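Local coordinates for 4-diphosphocytidyl-2C-methyl-D-erythritol synthase (Neisseria gonorrhoeae, PDB 1VGW), which probably catalyses the transfer of a cytidylyl group from CTP to 2-C-methyl-D-erythritol 4-phosphate in the non-mevalonate pathway of isoprenoid synthesis, at residues B[35-40]-B[65-70]; B[39-44]-B[51-56]; B[43-48]-B[69-74]. All blocks are in the same frame, centred on the assembly; numbering follows the deposited sequence.

Interaction 1: residues B[35-40]-B[65-70]; sequences TVLEHV and DKVQTA
Helices 36-45 and 63-70 belong to successive beta-alpha units of the Rossmann-like domain, and Leu37 and Glu38 of the first meet Val67 and Ala70 of the second. On the buried side the contact is apolar: the CD2 branch of Leu37 reaches CG1 of Val67 at 4.4 Å. Leu37 also rests on Ile11 of strand 7-12, which suits a branched aliphatic residue placed between sheet and helix.

Nearer the solvent, Glu38 extends toward the second helix. Its CG stands beside the backbone N (chi1 -78°) and the chain then runs out straight, bringing OE1 only to van der Waals range of the Ala70 methyl, 4.1 Å from CB; the small residue leaves room for the carboxylate. Thr35 anchors this reach, since its OG1 donates to OE2 of Glu38 over 3.0 Å, meeting the anti side of the carboxylate 18° out of its plane. The same hydroxyl oxygen accepts a weak bond from Glu38 N, so a short polar residue at the N-cap both starts the helix and steadies the side chain. Two helices side by side on one face of the sheet, each leading from one parallel strand to the next, are typical of the Rossmann-like alpha/beta core of nucleotidyltransferases.

Interaction 2: residues B[39-44]-B[51-56]; sequences HVLGIF and DLTVVV
Leu41, on the inner side of helix 36-45, sets its CD2 methyl against both Thr53 and Val55 of strand 52-56, and this is the tightly packed part of the contact. CD2 lies 3.5 Å from CG2 of Val55 and 3.7 Å from CG2 of Thr53, so one leucine branch is held against two residues that stand next but one along the strand and send their side chains to the same face of the sheet. With CG beside the backbone N (chi1 -67°) and an extended second torsion, the leucine carries its tip out to the strand. It crosses the valine at about a right angle, while beta-branched Val55 and Thr53 suit an extended backbone and offer methyls close to it. Phe71 and Ile11 also touch Leu41, which is buried.

About one turn further along there is less contact: a single pair, CB of Phe44 and the hydroxyl oxygen OG1 of Thr53, meets at 3.6 Å, and the phenyl ring leads away from the strand. Its edge meets CG1 of Val40 in plane, and the ring makes an edge-to-face pair with His110. The opposite flank of the helix, with His39, Gly42 and Ile43, is partly exposed, and Asp51, at the other end of the contact from Val55, is exposed.

Helix and strand run nearly antiparallel, at 160°, with the axes of the two segments 9.6 Å apart. Val54, facing away from the helix, has backbone bonds to Ala9 and Ile11 of parallel strand 7-12. A helix packed antiparallel on the strand that follows it, with that strand beside its parallel predecessor, is the geometry of a beta-alpha-beta crossover in a Rossmann-like nucleotidyltransferase domain.

Interaction 3: residues B[43-48]-B[69-74]; sequences IFERHE and TAFPQV
Glu45, in the last turn of helix 36-45, reaches across to Phe71, Gln73 and Val74, and can be followed atom by atom. Its CB leaves the backbone toward 69-74. CG then lies 3.7 Å from CG2 of Val74 and 4.1 Å from CD2 of Phe71, the methylene approaching the ring obliquely. Here the chain bends sharply (chi2 -89°), which turns the carboxylate alongside the valine methyl: CD is 3.5 Å from CG2 of Val74 and OE1 3.4 Å from the same methyl. The carboxylate plane stands 80° from that of the phenyl ring, so the two flat groups do not stack.

The other oxygen, OE2, faces the turn: it lies 4.2 Å from CB of Gln73 and accepts a bond of 3.0 Å from a water, and that water in turn accepts from Gln73 N at 2.8 Å. This backbone N-H lies in the type I beta turn from Phe71 to Val74, where Pro72, with its restricted phi, suits the second position. A glutamate fits this border because its methylene packs on apolar groups while its carboxylate serves the turn through water.

Around this contact, Glu45 and Val74 both touch strand 52-56, at Thr53 and Val55, while Phe71 leans on Leu41 of helix 36-45. The turn thus lies between the end of helix 63-70 and the start of strand 75-77, against the C-terminal end of helix 36-45.

After strand 7-12, the chain forms helix 36-45, which supplies one side of all three contacts. Interaction 2 closes the shortest loop, returning the chain through strand 52-56 onto the helix it has just left. Interaction 1 spans that whole loop, joining the start of the same helix to helix 63-70. Interaction 3 begins further along helix 36-45 and ends beyond helix 63-70, so it crosses both interaction 1 and interaction 2, sharing Ile43 and Phe44 with the latter. The three meet at Leu41, which touches both Val67 and Phe71 as well as the strand. Together they tie two consecutive helices to strand 52-56, in the parallel part of the mixed sheet.

Interaction 1: residues B[35-40]-B[65-70]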
ATOM      1  N   THR B  35      10.406 -14.921  16.599  1.00 54.48           N
ATOM      2  CA  THR B  35      10.827 -13.617  16.107  1.00 51.68           C
ATOM      3  C   THR B  35      10.305 -13.464  14.666  1.00 49.75           C
ATOM      4  O   THR B  35       9.810 -14.433  14.087  1.00 48.06           O
ATOM      5  CB  THR B  35      12.348 -13.445  16.116  1.00 53.31           C
ATOM      6  OG1 THR B  35      12.991 -14.648  15.649  1.00 55.01           O
ATOM      7  CG2 THR B  35      12.847 -13.129  17.522  1.00 52.87           C
ATOM      8  N   VAL B  36      10.396 -12.254  14.123  1.00 48.16           N
ATOM      9  CA  VAL B  36       9.973 -11.985  12.741  1.00 45.57           C
ATOM     10  C   VAL B  36      10.837 -12.850  11.805  1.00 43.41           C
ATOM     11  O   VAL B  36      10.340 -13.551  10.954  1.00 42.45           O
ATOM     12  CB  VAL B  36      10.142 -10.514  12.347  1.00 45.02           C
ATOM     13  CG1 VAL B  36       9.432 -10.171  11.044  1.00 40.61           C
ATOM     14  CG2 VAL B  36       9.666  -9.587  13.463  1.00 45.67           C
ATOM     15  N   LEU B  37      12.145 -12.861  12.046  1.00 43.76           N
ATOM     16  CA  LEU B  37      13.049 -13.658  11.260  1.00 45.95           C
ATOM     17  C   LEU B  37      12.667 -15.138  11.244  1.00 46.13           C
ATOM     18  O   LEU B  37      12.428 -15.685  10.161  1.00 45.82           O
ATOM     19  CB  LEU B  37      14.515 -13.519  11.685  1.00 47.26           C
ATOM     20  CG  LEU B  37      15.484 -14.142  10.645  1.00 49.93           C
ATOM     21  CD1 LEU B  37      15.235 -13.510   9.279  1.00 49.72           C
ATOM     22  CD2 LEU B  37      16.928 -13.914  11.047  1.00 47.63           C
ATOM     23  N   GLU B  38      12.441 -15.721  12.430  1.00 45.63           N
ATOM     24  CA  GLU B  38      12.062 -17.130  12.508  1.00 44.46           C
ATOM     25  C   GLU B  38      10.768 -17.386  11.757  1.00 42.26           C
ATOM     26  O   GLU B  38      10.554 -18.473  11.251  1.00 43.31           O
ATOM     27  CB  GLU B  38      11.930 -17.598  13.943  1.00 46.13           C
ATOM     28  CG  GLU B  38      13.237 -17.885  14.650  1.00 50.87           C
ATOM     29  CD  GLU B  38      12.969 -18.252  16.117  1.00 54.30           C
ATOM     30  OE1 GLU B  38      12.640 -19.410  16.404  1.00 53.89           O
ATOM     31  OE2 GLU B  38      13.077 -17.323  16.954  1.00 56.89           O
ATOM     32  N   HIS B  39       9.882 -16.392  11.735  1.00 41.33           N
ATOM     33  CA  HIS B  39       8.650 -16.509  10.978  1.00 41.19           C
ATOM     34  C   HIS B  39       8.975 -16.552   9.468  1.00 40.84           C
ATOM     35  O   HIS B  39       8.301 -17.275   8.742  1.00 40.30           O
ATOM     36  CB  HIS B  39       7.723 -15.331  11.208  1.00 42.89           C
ATOM     37  CG  HIS B  39       6.866 -15.461  12.424  1.00 46.33           C
ATOM     38  ND1 HIS B  39       5.816 -16.357  12.484  1.00 45.98           N
ATOM     39  CD2 HIS B  39       6.900 -14.807  13.611  1.00 44.64           C
ATOM     40  CE1 HIS B  39       5.234 -16.241  13.669  1.00 45.91           C
ATOM     41  NE2 HIS B  39       5.871 -15.314  14.362  1.00 46.45           N
ATOM     42  N   VAL B  40       9.922 -15.709   9.044  1.00 38.38           N
ATOM     43  CA  VAL B  40      10.299 -15.672   7.637  1.00 37.89           C
ATOM     44  C   VAL B  40      10.998 -16.972   7.190  1.00 35.61           C
ATOM     45  O   VAL B  40      10.721 -17.471   6.098  1.00 32.22           O
ATOM     46  CB  VAL B  40      11.155 -14.466   7.246  1.00 37.81           C
ATOM     47  CG1 VAL B  40      11.785 -14.701   5.845  1.00 43.73           C
ATOM     48  CG2 VAL B  40      10.292 -13.214   7.098  1.00 39.98           C
ATOM     49  N   ASP B  65      22.833 -16.825  16.458  1.00 58.78           N
ATOM     50  CA  ASP B  65      23.235 -18.146  16.926  1.00 57.93           C
ATOM     51  C   ASP B  65      22.007 -18.947  17.360  1.00 56.78           C
ATOM     52  O   ASP B  65      21.843 -20.127  17.073  1.00 56.05           O
ATOM     53  CB  ASP B  65      24.191 -18.052  18.112  1.00 62.86           C
ATOM     54  CG  ASP B  65      25.485 -17.343  17.826  1.00 67.86           C
ATOM     55  OD1 ASP B  65      25.515 -16.423  16.980  1.00 70.96           O
ATOM     56  OD2 ASP B  65      26.517 -17.679  18.458  1.00 70.56           O
ATOM     57  N   LYS B  66      21.085 -18.268  18.052  1.00 56.65           N
ATOM     58  CA  LYS B  66      19.864 -18.947  18.483  1.00 57.29           C
ATOM     59  C   LYS B  66      19.043 -19.379  17.272  1.00 55.70           C
ATOM     60  O   LYS B  66      18.468 -20.471  17.268  1.00 55.38           O
ATOM     61  CB  LYS B  66      19.045 -18.101  19.443  1.00 60.48           C
ATOM     62  CG  LYS B  66      19.723 -17.869  20.792  1.00 66.01           C
ATOM     63  CD  LYS B  66      18.816 -17.106  21.761  1.00 67.35           C
ATOM     64  CE  LYS B  66      19.576 -16.774  23.043  1.00 70.60           C
ATOM     65  NZ  LYS B  66      18.711 -16.848  24.251  1.00 71.74           N
ATOM     66  N   VAL B  67      19.018 -18.538  16.236  1.00 53.50           N
ATOM     67  CA  VAL B  67      18.277 -18.843  15.004  1.00 50.09           C
ATOM     68  C   VAL B  67      18.819 -20.124  14.377  1.00 47.95           C
ATOM     69  O   VAL B  67      18.109 -21.057  14.038  1.00 45.65           O
ATOM     70  CB  VAL B  67      18.389 -17.694  13.991  1.00 50.65           C
ATOM     71  CG1 VAL B  67      17.574 -17.963  12.733  1.00 50.27           C
ATOM     72  CG2 VAL B  67      17.923 -16.375  14.613  1.00 52.04           C
ATOM     73  N   GLN B  68      20.155 -20.248  14.397  1.00 47.94           N
ATOM     74  CA  GLN B  68      20.795 -21.413  13.848  1.00 49.34           C
ATOM     75  C   GLN B  68      20.342 -22.720  14.468  1.00 48.84           C
ATOM     76  O   GLN B  68      20.183 -23.704  13.732  1.00 48.29           O
ATOM     77  CB  GLN B  68      22.322 -21.302  13.844  1.00 49.77           C
ATOM     78  CG  GLN B  68      22.968 -22.541  13.195  1.00 49.64           C
ATOM     79  CD  GLN B  68      22.855 -22.560  11.687  1.00 50.72           C
ATOM     80  OE1 GLN B  68      23.713 -22.068  10.955  1.00 45.85           O
ATOM     81  NE2 GLN B  68      21.762 -23.146  11.171  1.00 49.34           N
ATOM     82  N   THR B  69      20.133 -22.745  15.791  1.00 47.84           N
ATOM     83  CA  THR B  69      19.693 -23.962  16.486  1.00 44.25           C
ATOM     84  C   THR B  69      18.265 -24.296  16.175  1.00 44.09           C
ATOM     85  O   THR B  69      17.815 -25.438  16.271  1.00 46.68           O
ATOM     86  CB  THR B  69      19.844 -23.778  18.010  1.00 45.10           C
ATOM     87  OG1 THR B  69      21.228 -23.945  18.359  1.00 48.46           O
ATOM     88  CG2 THR B  69      18.997 -24.687  18.831  1.00 39.82           C
ATOM     89  N   ALA B  70      17.429 -23.324  15.803  1.00 41.77           N
ATOM     90  CA  ALA B  70      16.046 -23.740  15.495  1.00 42.45           C
ATOM     91  C   ALA B  70      15.923 -24.247  14.054  1.00 41.41           C
ATOM     92  O   ALA B  70      14.940 -24.945  13.728  1.00 39.92           O
ATOM     93  CB  ALA B  70      15.104 -22.581  15.763  1.00 45.62           C
TER

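Interaction 2: residues B[39-44]-B[51-56]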
ATOM      1  N   HIS B  39       9.882 -16.392  11.735  1.00 41.33           N
ATOM      2  CA  HIS B  39       8.650 -16.509  10.978  1.00 41.19           C
ATOM      3  C   HIS B  39       8.975 -16.552   9.468  1.00 40.84           C
ATOM      4  O   HIS B  39       8.301 -17.275   8.742  1.00 40.30           O
ATOM      5  CB  HIS B  39       7.723 -15.331  11.208  1.00 42.89           C
ATOM      6  CG  HIS B  39       6.866 -15.461  12.424  1.00 46.33           C
ATOM      7  ND1 HIS B  39       5.816 -16.357  12.484  1.00 45.98           N
ATOM      8  CD2 HIS B  39       6.900 -14.807  13.611  1.00 44.64           C
ATOM      9  CE1 HIS B  39       5.234 -16.241  13.669  1.00 45.91           C
ATOM     10  NE2 HIS B  39       5.871 -15.314  14.362  1.00 46.45           N
ATOM     11  N   VAL B  40       9.922 -15.709   9.044  1.00 38.38           N
ATOM     12  CA  VAL B  40      10.299 -15.672   7.637  1.00 37.89           C
ATOM     13  C   VAL B  40      10.998 -16.972   7.190  1.00 35.61           C
ATOM     14  O   VAL B  40      10.721 -17.471   6.098  1.00 32.22           O
ATOM     15  CB  VAL B  40      11.155 -14.466   7.246  1.00 37.81           C
ATOM     16  CG1 VAL B  40      11.785 -14.701   5.845  1.00 43.73           C
ATOM     17  CG2 VAL B  40      10.292 -13.214   7.098  1.00 39.98           C
ATOM     18  N   LEU B  41      11.860 -17.527   8.024  1.00 33.43           N
ATOM     19  CA  LEU B  41      12.567 -18.755   7.669  1.00 35.50           C
ATOM     20  C   LEU B  41      11.601 -19.918   7.489  1.00 36.83           C
ATOM     21  O   LEU B  41      11.779 -20.751   6.587  1.00 35.96           O
ATOM     22  CB  LEU B  41      13.622 -19.101   8.709  1.00 32.28           C
ATOM     23  CG  LEU B  41      14.788 -18.123   8.796  1.00 33.60           C
ATOM     24  CD1 LEU B  41      15.729 -18.529   9.912  1.00 31.56           C
ATOM     25  CD2 LEU B  41      15.549 -18.054   7.454  1.00 30.26           C
ATOM     26  N   GLY B  42      10.541 -19.870   8.293  1.00 36.63           N
ATOM     27  CA  GLY B  42       9.482 -20.833   8.309  1.00 35.04           C
ATOM     28  C   GLY B  42       8.774 -20.945   6.982  1.00 36.12           C
ATOM     29  O   GLY B  42       8.362 -22.047   6.575  1.00 36.97           O
ATOM     30  N   ILE B  43       8.599 -19.836   6.287  1.00 35.34           N
ATOM     31  CA  ILE B  43       7.914 -19.861   4.989  1.00 34.44           C
ATOM     32  C   ILE B  43       8.730 -20.574   3.923  1.00 34.60           C
ATOM     33  O   ILE B  43       8.175 -21.289   3.097  1.00 33.17           O
ATOM     34  CB  ILE B  43       7.592 -18.418   4.556  1.00 32.72           C
ATOM     35  CG1 ILE B  43       6.599 -17.801   5.595  1.00 34.24           C
ATOM     36  CG2 ILE B  43       6.990 -18.356   3.173  1.00 25.14           C
ATOM     37  CD1 ILE B  43       6.568 -16.252   5.428  1.00 37.32           C
ATOM     38  N   PHE B  44      10.046 -20.404   3.878  1.00 34.71           N
ATOM     39  CA  PHE B  44      10.888 -21.035   2.884  1.00 36.58           C
ATOM     40  C   PHE B  44      11.226 -22.489   3.203  1.00 39.23           C
ATOM     41  O   PHE B  44      11.136 -23.370   2.326  1.00 35.84           O
ATOM     42  CB  PHE B  44      12.195 -20.228   2.699  1.00 32.59           C
ATOM     43  CG  PHE B  44      11.938 -18.853   2.129  1.00 36.95           C
ATOM     44  CD1 PHE B  44      11.813 -18.628   0.782  1.00 33.51           C
ATOM     45  CD2 PHE B  44      11.808 -17.761   2.995  1.00 36.72           C
ATOM     46  CE1 PHE B  44      11.529 -17.370   0.286  1.00 36.80           C
ATOM     47  CE2 PHE B  44      11.549 -16.505   2.506  1.00 36.81           C
ATOM     48  CZ  PHE B  44      11.423 -16.289   1.152  1.00 38.48           C
ATOM     49  N   ASP B  51      15.355 -25.161  -2.337  1.00 33.16           N
ATOM     50  CA  ASP B  51      16.322 -26.197  -2.022  1.00 30.90           C
ATOM     51  C   ASP B  51      17.278 -25.813  -0.913  1.00 32.05           C
ATOM     52  O   ASP B  51      17.991 -26.667  -0.382  1.00 31.69           O
ATOM     53  CB  ASP B  51      17.154 -26.481  -3.324  1.00 31.72           C
ATOM     54  CG  ASP B  51      16.229 -26.780  -4.483  1.00 37.32           C
ATOM     55  OD1 ASP B  51      15.457 -27.767  -4.400  1.00 40.91           O
ATOM     56  OD2 ASP B  51      16.163 -25.975  -5.450  1.00 37.43           O
ATOM     57  N   LEU B  52      17.405 -24.525  -0.607  1.00 29.70           N
ATOM     58  CA  LEU B  52      18.315 -24.059   0.411  1.00 30.14           C
ATOM     59  C   LEU B  52      17.893 -22.632   0.830  1.00 32.24           C
ATOM     60  O   LEU B  52      17.214 -21.931   0.052  1.00 29.65           O
ATOM     61  CB  LEU B  52      19.747 -24.034  -0.136  1.00 31.32           C
ATOM     62  CG  LEU B  52      20.874 -23.595   0.774  1.00 33.25           C
ATOM     63  CD1 LEU B  52      21.320 -24.719   1.715  1.00 39.32           C
ATOM     64  CD2 LEU B  52      22.091 -23.091   0.025  1.00 26.09           C
ATOM     65  N   THR B  53      18.271 -22.276   2.050  1.00 30.10           N
ATOM     66  CA  THR B  53      17.976 -20.956   2.611  1.00 28.14           C
ATOM     67  C   THR B  53      19.202 -20.446   3.348  1.00 28.81           C
ATOM     68  O   THR B  53      19.880 -21.185   4.073  1.00 28.02           O
ATOM     69  CB  THR B  53      16.750 -21.005   3.524  1.00 29.22           C
ATOM     70  OG1 THR B  53      15.619 -21.423   2.754  1.00 26.05           O
ATOM     71  CG2 THR B  53      16.467 -19.705   4.225  1.00 25.58           C
ATOM     72  N   VAL B  54      19.611 -19.220   3.032  1.00 27.89           N
ATOM     73  CA  VAL B  54      20.761 -18.605   3.670  1.00 29.16           C
ATOM     74  C   VAL B  54      20.352 -17.227   4.255  1.00 29.28           C
ATOM     75  O   VAL B  54      19.505 -16.586   3.638  1.00 28.44           O
ATOM     76  CB  VAL B  54      21.915 -18.367   2.693  1.00 30.58           C
ATOM     77  CG1 VAL B  54      23.173 -17.897   3.396  1.00 27.52           C
ATOM     78  CG2 VAL B  54      22.235 -19.667   1.912  1.00 34.02           C
ATOM     79  N   VAL B  55      20.888 -16.891   5.411  1.00 27.99           N
ATOM     80  CA  VAL B  55      20.638 -15.639   6.112  1.00 29.36           C
ATOM     81  C   VAL B  55      22.001 -14.984   6.355  1.00 28.04           C
ATOM     82  O   VAL B  55      22.874 -15.747   6.787  1.00 28.88           O
ATOM     83  CB  VAL B  55      20.014 -15.816   7.519  1.00 33.56           C
ATOM     84  CG1 VAL B  55      19.671 -14.408   8.068  1.00 31.76           C
ATOM     85  CG2 VAL B  55      18.754 -16.656   7.478  1.00 32.70           C
ATOM     86  N   VAL B  56      22.187 -13.744   5.971  1.00 28.01           N
ATOM     87  CA  VAL B  56      23.491 -13.112   6.199  1.00 31.04           C
ATOM     88  C   VAL B  56      23.345 -12.034   7.292  1.00 35.27           C
ATOM     89  O   VAL B  56      22.547 -11.099   7.142  1.00 34.91           O
ATOM     90  CB  VAL B  56      24.063 -12.454   4.945  1.00 30.30           C
ATOM     91  CG1 VAL B  56      25.374 -11.762   5.284  1.00 29.73           C
ATOM     92  CG2 VAL B  56      24.278 -13.460   3.817  1.00 31.25           C
TER

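Interaction 3: residues B[43-48]-B[69-74]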
ATOM      1  N   ILE B  43       8.599 -19.836   6.287  1.00 35.34           N
ATOM      2  CA  ILE B  43       7.914 -19.861   4.989  1.00 34.44           C
ATOM      3  C   ILE B  43       8.730 -20.574   3.923  1.00 34.60           C
ATOM      4  O   ILE B  43       8.175 -21.289   3.097  1.00 33.17           O
ATOM      5  CB  ILE B  43       7.592 -18.418   4.556  1.00 32.72           C
ATOM      6  CG1 ILE B  43       6.599 -17.801   5.595  1.00 34.24           C
ATOM      7  CG2 ILE B  43       6.990 -18.356   3.173  1.00 25.14           C
ATOM      8  CD1 ILE B  43       6.568 -16.252   5.428  1.00 37.32           C
ATOM      9  N   PHE B  44      10.046 -20.404   3.878  1.00 34.71           N
ATOM     10  CA  PHE B  44      10.888 -21.035   2.884  1.00 36.58           C
ATOM     11  C   PHE B  44      11.226 -22.489   3.203  1.00 39.23           C
ATOM     12  O   PHE B  44      11.136 -23.370   2.326  1.00 35.84           O
ATOM     13  CB  PHE B  44      12.195 -20.228   2.699  1.00 32.59           C
ATOM     14  CG  PHE B  44      11.938 -18.853   2.129  1.00 36.95           C
ATOM     15  CD1 PHE B  44      11.813 -18.628   0.782  1.00 33.51           C
ATOM     16  CD2 PHE B  44      11.808 -17.761   2.995  1.00 36.72           C
ATOM     17  CE1 PHE B  44      11.529 -17.370   0.286  1.00 36.80           C
ATOM     18  CE2 PHE B  44      11.549 -16.505   2.506  1.00 36.81           C
ATOM     19  CZ  PHE B  44      11.423 -16.289   1.152  1.00 38.48           C
ATOM     20  N   GLU B  45      11.590 -22.774   4.465  1.00 40.44           N
ATOM     21  CA  GLU B  45      11.905 -24.123   4.888  1.00 42.55           C
ATOM     22  C   GLU B  45      10.760 -25.090   4.683  1.00 42.76           C
ATOM     23  O   GLU B  45      11.034 -26.267   4.373  1.00 41.93           O
ATOM     24  CB  GLU B  45      12.449 -24.181   6.303  1.00 46.68           C
ATOM     25  CG  GLU B  45      13.839 -23.490   6.373  1.00 50.70           C
ATOM     26  CD  GLU B  45      14.928 -24.513   6.069  1.00 51.66           C
ATOM     27  OE1 GLU B  45      15.777 -24.273   5.189  1.00 47.23           O
ATOM     28  OE2 GLU B  45      14.923 -25.572   6.742  1.00 54.31           O
ATOM     29  N   ARG B  46       9.511 -24.637   4.681  1.00 42.12           N
ATOM     30  CA  ARG B  46       8.398 -25.537   4.426  1.00 43.64           C
ATOM     31  C   ARG B  46       7.959 -25.581   2.979  1.00 43.50           C
ATOM     32  O   ARG B  46       6.964 -26.256   2.635  1.00 44.87           O
ATOM     33  CB  ARG B  46       7.204 -25.169   5.325  1.00 46.47           C
ATOM     34  CG  ARG B  46       6.173 -24.260   4.712  1.00 51.13           C
ATOM     35  CD  ARG B  46       4.880 -24.219   5.560  1.00 55.62           C
ATOM     36  NE  ARG B  46       4.938 -23.099   6.502  1.00 58.85           N
ATOM     37  CZ  ARG B  46       5.755 -22.987   7.534  1.00 59.69           C
ATOM     38  NH1 ARG B  46       6.638 -23.945   7.830  1.00 64.36           N
ATOM     39  NH2 ARG B  46       5.746 -21.890   8.279  1.00 56.42           N
ATOM     40  N   HIS B  47       8.579 -24.825   2.097  1.00 42.24           N
ATOM     41  CA  HIS B  47       8.172 -24.769   0.696  1.00 40.40           C
ATOM     42  C   HIS B  47       8.950 -25.765  -0.133  1.00 40.50           C
ATOM     43  O   HIS B  47      10.184 -25.694  -0.243  1.00 38.88           O
ATOM     44  CB  HIS B  47       8.386 -23.338   0.170  1.00 41.61           C
ATOM     45  CG  HIS B  47       7.508 -23.050  -1.006  1.00 39.69           C
ATOM     46  ND1 HIS B  47       6.318 -22.358  -0.870  1.00 39.79           N
ATOM     47  CD2 HIS B  47       7.624 -23.383  -2.302  1.00 39.06           C
ATOM     48  CE1 HIS B  47       5.725 -22.287  -2.054  1.00 38.90           C
ATOM     49  NE2 HIS B  47       6.502 -22.901  -2.940  1.00 41.74           N
ATOM     50  N   GLU B  48       8.239 -26.695  -0.744  1.00 41.58           N
ATOM     51  CA  GLU B  48       8.830 -27.787  -1.488  1.00 45.45           C
ATOM     52  C   GLU B  48       9.820 -27.428  -2.576  1.00 44.29           C
ATOM     53  O   GLU B  48      10.874 -28.076  -2.693  1.00 43.40           O
ATOM     54  CB  GLU B  48       7.702 -28.688  -2.042  1.00 52.64           C
ATOM     55  CG  GLU B  48       6.726 -29.109  -0.956  1.00 60.30           C
ATOM     56  CD  GLU B  48       5.711 -30.134  -1.435  1.00 66.76           C
ATOM     57  OE1 GLU B  48       5.919 -31.340  -1.155  1.00 68.69           O
ATOM     58  OE2 GLU B  48       4.705 -29.752  -2.077  1.00 68.12           O
ATOM     59  N   THR B  69      20.133 -22.745  15.791  1.00 47.84           N
ATOM     60  CA  THR B  69      19.693 -23.962  16.486  1.00 44.25           C
ATOM     61  C   THR B  69      18.265 -24.296  16.175  1.00 44.09           C
ATOM     62  O   THR B  69      17.815 -25.438  16.271  1.00 46.68           O
ATOM     63  CB  THR B  69      19.844 -23.778  18.010  1.00 45.10           C
ATOM     64  OG1 THR B  69      21.228 -23.945  18.359  1.00 48.46           O
ATOM     65  CG2 THR B  69      18.997 -24.687  18.831  1.00 39.82           C
ATOM     66  N   ALA B  70      17.429 -23.324  15.803  1.00 41.77           N
ATOM     67  CA  ALA B  70      16.046 -23.740  15.495  1.00 42.45           C
ATOM     68  C   ALA B  70      15.923 -24.247  14.054  1.00 41.41           C
ATOM     69  O   ALA B  70      14.940 -24.945  13.728  1.00 39.92           O
ATOM     70  CB  ALA B  70      15.104 -22.581  15.763  1.00 45.62           C
ATOM     71  N   PHE B  71      16.842 -23.839  13.185  1.00 37.75           N
ATOM     72  CA  PHE B  71      16.860 -24.222  11.773  1.00 37.73           C
ATOM     73  C   PHE B  71      18.231 -24.782  11.375  1.00 37.00           C
ATOM     74  O   PHE B  71      19.117 -24.120  10.805  1.00 36.11           O
ATOM     75  CB  PHE B  71      16.492 -22.996  10.906  1.00 33.37           C
ATOM     76  CG  PHE B  71      15.062 -22.548  11.066  1.00 31.94           C
ATOM     77  CD1 PHE B  71      14.751 -21.522  11.963  1.00 34.27           C
ATOM     78  CD2 PHE B  71      14.029 -23.153  10.409  1.00 31.87           C
ATOM     79  CE1 PHE B  71      13.455 -21.126  12.177  1.00 32.12           C
ATOM     80  CE2 PHE B  71      12.721 -22.762  10.611  1.00 32.32           C
ATOM     81  CZ  PHE B  71      12.426 -21.748  11.501  1.00 32.26           C
ATOM     82  N   PRO B  72      18.481 -26.052  11.720  1.00 34.86           N
ATOM     83  CA  PRO B  72      19.754 -26.690  11.468  1.00 34.09           C
ATOM     84  C   PRO B  72      20.147 -26.712  10.007  1.00 32.55           C
ATOM     85  O   PRO B  72      21.327 -26.511   9.661  1.00 31.05           O
ATOM     86  CB  PRO B  72      19.624 -28.057  12.121  1.00 32.89           C
ATOM     87  CG  PRO B  72      18.165 -28.323  12.159  1.00 34.19           C
ATOM     88  CD  PRO B  72      17.512 -26.973  12.344  1.00 33.94           C
ATOM     89  N   GLN B  73      19.202 -26.825   9.084  1.00 30.74           N
ATOM     90  CA  GLN B  73      19.582 -26.791   7.677  1.00 35.76           C
ATOM     91  C   GLN B  73      19.795 -25.405   7.106  1.00 36.54           C
ATOM     92  O   GLN B  73      20.411 -25.269   6.033  1.00 37.66           O
ATOM     93  CB  GLN B  73      18.598 -27.601   6.812  1.00 37.79           C
ATOM     94  CG  GLN B  73      18.938 -29.091   6.862  1.00 34.70           C
ATOM     95  CD  GLN B  73      17.871 -29.960   6.263  1.00 36.81           C
ATOM     96  OE1 GLN B  73      16.706 -29.581   6.145  1.00 40.55           O
ATOM     97  NE2 GLN B  73      18.263 -31.185   5.917  1.00 34.00           N
ATOM     98  N   VAL B  74      19.301 -24.349   7.748  1.00 35.47           N
ATOM     99  CA  VAL B  74      19.533 -22.990   7.251  1.00 33.45           C
ATOM    100  C   VAL B  74      20.975 -22.582   7.473  1.00 34.38           C
ATOM    101  O   VAL B  74      21.617 -22.924   8.460  1.00 33.22           O
ATOM    102  CB  VAL B  74      18.586 -22.022   7.993  1.00 30.03           C
ATOM    103  CG1 VAL B  74      18.956 -20.569   7.772  1.00 26.06           C
ATOM    104  CG2 VAL B  74      17.164 -22.302   7.607  1.00 25.56           C
TER
HETATM  105  O   HOH W   1      16.460 -26.575   9.123  1.00 42.30           O